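Beta-galactosidase (PDB 5MUJ) binds side chain B of the plant pectin rhamnogalacturonan II and probably hydrolyses one of its arabinofuranosyl linkages. Local coordinates at residues E35-E40 with V282-Y287. Sequence-based numbering, arbitrary orientation.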
# COMPACT_ATOMS: atom_id res chain seq x y z
N GLU A 35 -10.32 5.31 -20.62
CA GLU A 35 -10.09 4.09 -21.43
C GLU A 35 -8.64 3.91 -21.91
O GLU A 35 -8.12 2.79 -21.89
CB GLU A 35 -11.11 4.04 -22.57
CG GLU A 35 -12.52 3.80 -22.02
CD GLU A 35 -13.64 4.05 -23.00
OE1 GLU A 35 -13.36 4.25 -24.18
OE2 GLU A 35 -14.82 4.04 -22.57
N GLN A 36 -7.99 5.01 -22.29
CA GLN A 36 -6.56 4.98 -22.65
C GLN A 36 -5.68 4.57 -21.46
O GLN A 36 -4.74 3.82 -21.63
CB GLN A 36 -6.09 6.32 -23.18
CG GLN A 36 -6.70 6.72 -24.52
CD GLN A 36 -6.45 8.17 -24.89
OE1 GLN A 36 -5.80 8.92 -24.16
NE2 GLN A 36 -6.98 8.59 -26.05
N ILE A 37 -5.97 5.11 -20.28
CA ILE A 37 -5.23 4.75 -19.04
C ILE A 37 -5.40 3.26 -18.73
O ILE A 37 -4.41 2.57 -18.47
CB ILE A 37 -5.66 5.61 -17.82
CG1 ILE A 37 -5.19 7.05 -18.05
CG2 ILE A 37 -5.07 5.05 -16.53
CD1 ILE A 37 -5.87 8.07 -17.16
N TYR A 38 -6.63 2.75 -18.83
CA TYR A 38 -6.87 1.31 -18.65
C TYR A 38 -5.98 0.45 -19.59
O TYR A 38 -5.34 -0.49 -19.15
CB TYR A 38 -8.37 0.96 -18.82
CG TYR A 38 -8.65 -0.54 -18.82
CD1 TYR A 38 -8.78 -1.26 -17.65
CD2 TYR A 38 -8.79 -1.22 -20.03
CE1 TYR A 38 -9.03 -2.64 -17.67
CE2 TYR A 38 -9.04 -2.58 -20.05
CZ TYR A 38 -9.15 -3.29 -18.90
OH TYR A 38 -9.39 -4.63 -18.90
N GLU A 39 -5.95 0.79 -20.87
CA GLU A 39 -5.19 0.01 -21.84
C GLU A 39 -3.71 0.10 -21.50
O GLU A 39 -2.99 -0.87 -21.63
CB GLU A 39 -5.47 0.55 -23.23
CG GLU A 39 -6.87 0.31 -23.75
CD GLU A 39 -7.39 -1.13 -23.67
OE1 GLU A 39 -6.60 -2.11 -23.78
OE2 GLU A 39 -8.62 -1.30 -23.58
N GLU A 40 -3.26 1.26 -21.04
CA GLU A 40 -1.85 1.46 -20.63
C GLU A 40 -1.43 0.65 -19.40
O GLU A 40 -0.30 0.19 -19.32
CB GLU A 40 -1.59 2.96 -20.42
CG GLU A 40 -0.17 3.38 -20.02
CD GLU A 40 0.89 3.11 -21.08
OE1 GLU A 40 0.54 2.93 -22.27
OE2 GLU A 40 2.08 3.13 -20.69
N VAL A 282 -1.72 13.79 -16.08
CA VAL A 282 -2.71 13.17 -15.20
C VAL A 282 -2.09 12.26 -14.11
O VAL A 282 -1.08 11.60 -14.33
CB VAL A 282 -3.83 12.43 -16.00
CG1 VAL A 282 -3.36 11.07 -16.50
CG2 VAL A 282 -5.13 12.30 -15.19
N TYR A 283 -2.69 12.28 -12.92
CA TYR A 283 -2.35 11.37 -11.83
C TYR A 283 -3.27 10.18 -11.90
O TYR A 283 -4.48 10.35 -12.11
CB TYR A 283 -2.51 12.04 -10.44
CG TYR A 283 -1.59 13.20 -10.23
CD1 TYR A 283 -0.24 13.00 -9.89
CD2 TYR A 283 -2.05 14.51 -10.35
CE1 TYR A 283 0.60 14.07 -9.67
CE2 TYR A 283 -1.19 15.58 -10.17
CZ TYR A 283 0.13 15.35 -9.83
OH TYR A 283 0.96 16.42 -9.65
N VAL A 284 -2.69 8.99 -11.74
CA VAL A 284 -3.43 7.75 -11.68
C VAL A 284 -3.28 7.15 -10.29
O VAL A 284 -2.16 6.95 -9.82
CB VAL A 284 -2.89 6.76 -12.74
CG1 VAL A 284 -3.65 5.44 -12.66
CG2 VAL A 284 -3.04 7.41 -14.09
N MSE A 285 -4.40 6.89 -9.63
CA MSE A 285 -4.39 6.25 -8.35
C MSE A 285 -4.79 4.82 -8.57
O MSE A 285 -5.94 4.53 -8.92
CB MSE A 285 -5.39 6.90 -7.39
CG MSE A 285 -5.38 6.24 -6.03
SE MSE A 285 -6.99 6.67 -5.03
CE MSE A 285 -6.52 8.51 -4.58
N PHE A 286 -3.84 3.93 -8.30
CA PHE A 286 -4.14 2.52 -8.13
C PHE A 286 -4.63 2.37 -6.70
O PHE A 286 -4.01 2.91 -5.78
CB PHE A 286 -2.88 1.67 -8.38
CG PHE A 286 -2.35 1.81 -9.77
CD1 PHE A 286 -2.97 1.13 -10.81
CD2 PHE A 286 -1.30 2.67 -10.07
CE1 PHE A 286 -2.47 1.22 -12.11
CE2 PHE A 286 -0.83 2.79 -11.36
CZ PHE A 286 -1.47 2.10 -12.39
N TYR A 287 -5.74 1.65 -6.53
CA TYR A 287 -6.31 1.43 -5.19
C TYR A 287 -7.00 0.08 -5.14
O TYR A 287 -7.35 -0.50 -6.20
CB TYR A 287 -7.27 2.58 -4.84
CG TYR A 287 -8.59 2.54 -5.52
CD1 TYR A 287 -9.68 1.89 -4.92
CD2 TYR A 287 -8.80 3.18 -6.74
CE1 TYR A 287 -10.93 1.87 -5.54
CE2 TYR A 287 -10.04 3.17 -7.36
CZ TYR A 287 -11.09 2.51 -6.75
OH TYR A 287 -12.31 2.49 -7.38
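CG1 of Val282 and both methyls of Val284 meet Ile37, the one residue of 35-40 that touches 282-287, and so join helix 31-41 to a blade of the five-bladed beta-propeller. The blade is the four-stranded antiparallel sheet in which strand 282-290 lies between strands 270-279 and 299-306. Just after the helix, strand 45-51 pairs with strand 357-363, closing the propeller ring with a sheet built from both ends of the chain.

At Val282 the side chain faces the helix. Its CG1, placed between the backbone N and the carbonyl carbon (chi1 79°), meets CD1 at the end of Ile37 at 4.0 Å, the two side chains running askew to one another; Val282 also touches Arg33, a turn earlier in the helix. Tyr283 points to the other side of the sheet. With Val284 the chain returns to the helix side, and Ile37 and Val284 have the nearest CA atoms, 8.1 Å apart. The branch methyl CG2 of Ile37 rests against both methyls of Val284, 4.0 Å from its CG2 and 4.1 Å from its CG1, as the side chains pass in opposite senses. Ile37 thus spends its two methyls on different valines. It also reaches Phe303 and Ala305 of strand 299-306, and the contact is buried and entirely apolar, with 111 Å² of surface enclosed.

The ring of Phe286 touches Val41, the last residue of the helix, and Val284 CG1 sits 4.0 Å above one face of that ring, displaced toward its rim.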